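Local coordinates for thyroid hormone-inducible hepatic protein (Mus musculus, PDB 3ONT) that helps regulate lipogenesis, particularly in lactating mammary gland, and supports the synthesis of triglycerides with medium-length fatty acid chains, at residues F62-S67 against E111-E116. Sequence-based numbering, arbitrary orientation.
Sequences FTMLKS and EELDLE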
ATOM      1  N   PHE A  62      15.426   3.546  15.166  1.00 49.44           N
ATOM      2  CA  PHE A  62      15.955   4.468  14.181  1.00 48.07           C
ATOM      3  C   PHE A  62      16.323   3.706  12.887  1.00 47.55           C
ATOM      4  O   PHE A  62      15.893   4.064  11.794  1.00 46.94           O
ATOM      5  CB  PHE A  62      17.153   5.148  14.846  1.00 47.60           C
ATOM      6  CG  PHE A  62      18.005   5.960  13.941  1.00 47.35           C
ATOM      7  CD1 PHE A  62      17.638   7.242  13.583  1.00 48.48           C
ATOM      8  CD2 PHE A  62      19.244   5.471  13.518  1.00 48.96           C
ATOM      9  CE1 PHE A  62      18.480   8.025  12.773  1.00 50.06           C
ATOM     10  CE2 PHE A  62      20.087   6.231  12.708  1.00 48.89           C
ATOM     11  CZ  PHE A  62      19.702   7.509  12.334  1.00 50.08           C
ATOM     12  N   THR A  63      17.074   2.626  13.017  1.00 47.01           N
ATOM     13  CA  THR A  63      17.431   1.822  11.861  1.00 47.83           C
ATOM     14  C   THR A  63      16.208   1.334  11.083  1.00 49.37           C
ATOM     15  O   THR A  63      16.183   1.398   9.849  1.00 51.39           O
ATOM     16  CB  THR A  63      18.288   0.663  12.308  1.00 47.61           C
ATOM     17  OG1 THR A  63      19.525   1.211  12.745  1.00 49.49           O
ATOM     18  CG2 THR A  63      18.581  -0.295  11.194  1.00 48.17           C
HETATM   19  N   MSE A  64      15.190   0.863  11.796  1.00 49.42           N
HETATM   20  CA  MSE A  64      13.986   0.361  11.156  1.00 49.57           C
HETATM   21  C   MSE A  64      13.299   1.481  10.376  1.00 48.97           C
HETATM   22  O   MSE A  64      12.908   1.294   9.221  1.00 48.46           O
HETATM   23  CB  MSE A  64      13.039  -0.243  12.189  1.00 50.27           C
HETATM   24  CG  MSE A  64      11.835  -0.925  11.564  1.00 51.89           C
HETATM   25 SE   MSE A  64      10.407  -1.432  12.830  1.00 59.17          SE
HETATM   26  CE  MSE A  64       9.812   0.382  13.293  1.00 50.13           C
ATOM     27  N   LEU A  65      13.156   2.637  11.022  1.00 48.73           N
ATOM     28  CA  LEU A  65      12.565   3.802  10.403  1.00 49.26           C
ATOM     29  C   LEU A  65      13.264   4.103   9.079  1.00 51.46           C
ATOM     30  O   LEU A  65      12.601   4.282   8.055  1.00 52.15           O
ATOM     31  CB  LEU A  65      12.653   4.995  11.344  1.00 49.10           C
ATOM     32  CG  LEU A  65      11.775   4.969  12.597  1.00 48.94           C
ATOM     33  CD1 LEU A  65      12.077   6.181  13.448  1.00 48.41           C
ATOM     34  CD2 LEU A  65      10.310   4.939  12.231  1.00 48.12           C
ATOM     35  N   LYS A  66      14.598   4.116   9.086  1.00 52.67           N
ATOM     36  CA  LYS A  66      15.365   4.362   7.869  1.00 54.36           C
ATOM     37  C   LYS A  66      15.114   3.289   6.842  1.00 55.77           C
ATOM     38  O   LYS A  66      15.042   3.549   5.634  1.00 58.15           O
ATOM     39  CB  LYS A  66      16.852   4.441   8.164  1.00 55.19           C
ATOM     40  CG  LYS A  66      17.285   5.798   8.701  1.00 56.43           C
ATOM     41  CD  LYS A  66      18.508   5.673   9.596  1.00 58.62           C
ATOM     42  CE  LYS A  66      19.816   5.417   8.841  1.00 61.26           C
ATOM     43  NZ  LYS A  66      20.690   4.595   9.729  1.00 63.54           N
ATOM     44  N   SER A  67      14.953   2.073   7.320  1.00 55.90           N
ATOM     45  CA  SER A  67      14.854   0.946   6.418  1.00 57.26           C
ATOM     46  C   SER A  67      13.508   0.943   5.664  1.00 57.39           C
ATOM     47  O   SER A  67      13.439   0.648   4.466  1.00 58.91           O
ATOM     48  CB  SER A  67      15.075  -0.325   7.205  1.00 56.80           C
ATOM     49  OG  SER A  67      14.935  -1.426   6.360  1.00 61.39           O
ATOM     50  N   GLU A 111       5.605  -5.496  19.243  1.00 91.46           N
ATOM     51  CA  GLU A 111       4.710  -5.200  18.134  1.00 88.79           C
ATOM     52  C   GLU A 111       5.233  -4.041  17.290  1.00 83.59           C
ATOM     53  O   GLU A 111       5.097  -4.045  16.075  1.00 82.69           O
ATOM     54  CB  GLU A 111       3.275  -4.955  18.625  1.00 92.04           C
ATOM     55  CG  GLU A 111       2.377  -6.201  18.474  1.00 96.94           C
ATOM     56  CD  GLU A 111       1.613  -6.578  19.756  1.00101.78           C
ATOM     57  OE1 GLU A 111       1.786  -5.893  20.795  1.00103.56           O
ATOM     58  OE2 GLU A 111       0.840  -7.568  19.724  1.00104.76           O
ATOM     59  N   GLU A 112       5.852  -3.068  17.948  1.00 51.72           N
ATOM     60  CA  GLU A 112       6.522  -1.950  17.290  1.00 74.51           C
ATOM     61  C   GLU A 112       7.618  -2.390  16.292  1.00 70.78           C
ATOM     62  O   GLU A 112       7.774  -1.778  15.241  1.00 71.08           O
ATOM     63  CB  GLU A 112       7.083  -0.998  18.349  1.00 75.13           C
ATOM     64  CG  GLU A 112       7.366   0.428  17.876  1.00 76.73           C
ATOM     65  CD  GLU A 112       6.107   1.271  17.608  1.00 77.49           C
ATOM     66  OE1 GLU A 112       5.050   1.018  18.225  1.00 77.96           O
ATOM     67  OE2 GLU A 112       6.195   2.204  16.785  1.00 77.07           O
ATOM     68  N   LEU A 113       8.351  -3.455  16.588  1.00 40.37           N
ATOM     69  CA  LEU A 113       9.393  -3.919  15.668  1.00 64.51           C
ATOM     70  C   LEU A 113       8.892  -4.896  14.604  1.00 63.44           C
ATOM     71  O   LEU A 113       9.564  -5.133  13.596  1.00 63.78           O
ATOM     72  CB  LEU A 113      10.576  -4.511  16.433  1.00 65.16           C
ATOM     73  CG  LEU A 113      11.287  -3.560  17.419  1.00 65.85           C
ATOM     74  CD1 LEU A 113      12.124  -4.360  18.424  1.00 67.15           C
ATOM     75  CD2 LEU A 113      12.140  -2.476  16.740  1.00 64.95           C
ATOM     76  N   ASP A 114       7.713  -5.469  14.811  1.00 61.61           N
ATOM     77  CA  ASP A 114       7.106  -6.271  13.756  1.00 60.93           C
ATOM     78  C   ASP A 114       6.574  -5.387  12.631  1.00 58.24           C
ATOM     79  O   ASP A 114       6.209  -5.889  11.571  1.00 57.08           O
ATOM     80  CB  ASP A 114       6.000  -7.153  14.308  1.00 62.77           C
ATOM     81  CG  ASP A 114       6.532  -8.313  15.117  1.00 66.58           C
ATOM     82  OD1 ASP A 114       5.698  -9.026  15.725  1.00 69.39           O
ATOM     83  OD2 ASP A 114       7.774  -8.520  15.150  1.00 66.62           O
ATOM     84  N   LEU A 115       6.576  -4.073  12.860  1.00 30.67           N
ATOM     85  CA  LEU A 115       6.018  -3.120  11.907  1.00 56.11           C
ATOM     86  C   LEU A 115       6.668  -3.156  10.534  1.00 56.00           C
ATOM     87  O   LEU A 115       5.974  -3.016   9.532  1.00 56.65           O
ATOM     88  CB  LEU A 115       5.990  -1.699  12.473  1.00 56.19           C
ATOM     89  CG  LEU A 115       4.856  -1.379  13.463  1.00 56.81           C
ATOM     90  CD1 LEU A 115       4.670   0.114  13.598  1.00 57.58           C
ATOM     91  CD2 LEU A 115       3.540  -1.987  13.043  1.00 56.40           C
ATOM     92  N   GLU A 116       7.983  -3.347  10.471  1.00 55.81           N
ATOM     93  CA  GLU A 116       8.652  -3.438   9.167  1.00 56.11           C
ATOM     94  C   GLU A 116       8.154  -4.656   8.372  1.00 55.31           C
ATOM     95  O   GLU A 116       7.900  -4.553   7.165  1.00 56.18           O
ATOM     96  CB  GLU A 116      10.185  -3.444   9.305  1.00 58.00           C
ATOM     97  CG  GLU A 116      10.942  -3.586   7.980  1.00 61.03           C
ATOM     98  CD  GLU A 116      12.474  -3.435   8.099  1.00 65.29           C
ATOM     99  OE1 GLU A 116      13.038  -3.522   9.219  1.00 65.75           O
ATOM    100  OE2 GLU A 116      13.120  -3.235   7.042  1.00 67.71           O
TER
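Met64 and Glu116 bring the two backbones nearest, their CA atoms 6.8 Å apart. Residues 62-67 form a continuous stretch of helix 58-73, whereas 111-116 lead from a short, weakly bonded helical turn into the long helix 115-147. Met64, built as selenomethionine, reaches over to that junction. Its CG lies anti to the backbone N (chi1 -173°), and the chain bends at chi3 (69°) to bring CE 3.6 Å from Glu112 O, a plain contact with the backbone. SE packs 4.4 Å from Leu113 CD2, and CE touches Leu115 CB.

In this all-helical homodimer the contact joins helix 58-73 to the N-terminal end of helix 115-147; Leu133 of the second subunit packs on both Met64 and Leu115, and Glu112 OE2 is hydrogen-bonded to Tyr61 OH and to His132 NE2 of that subunit.

Glu116 runs back past Met64 in the opposite direction, its chain extended, with OE1 3.7 Å from Met64 CG. Ser67 OG donates to Glu116 OE2 at 2.7 Å, meeting it on the syn side, 35° out of the carboxylate plane. An alanine here would probably leave Ser67 OG without its carboxylate acceptor and take the OE1 contact from Met64 CG, though the CB contact would remain.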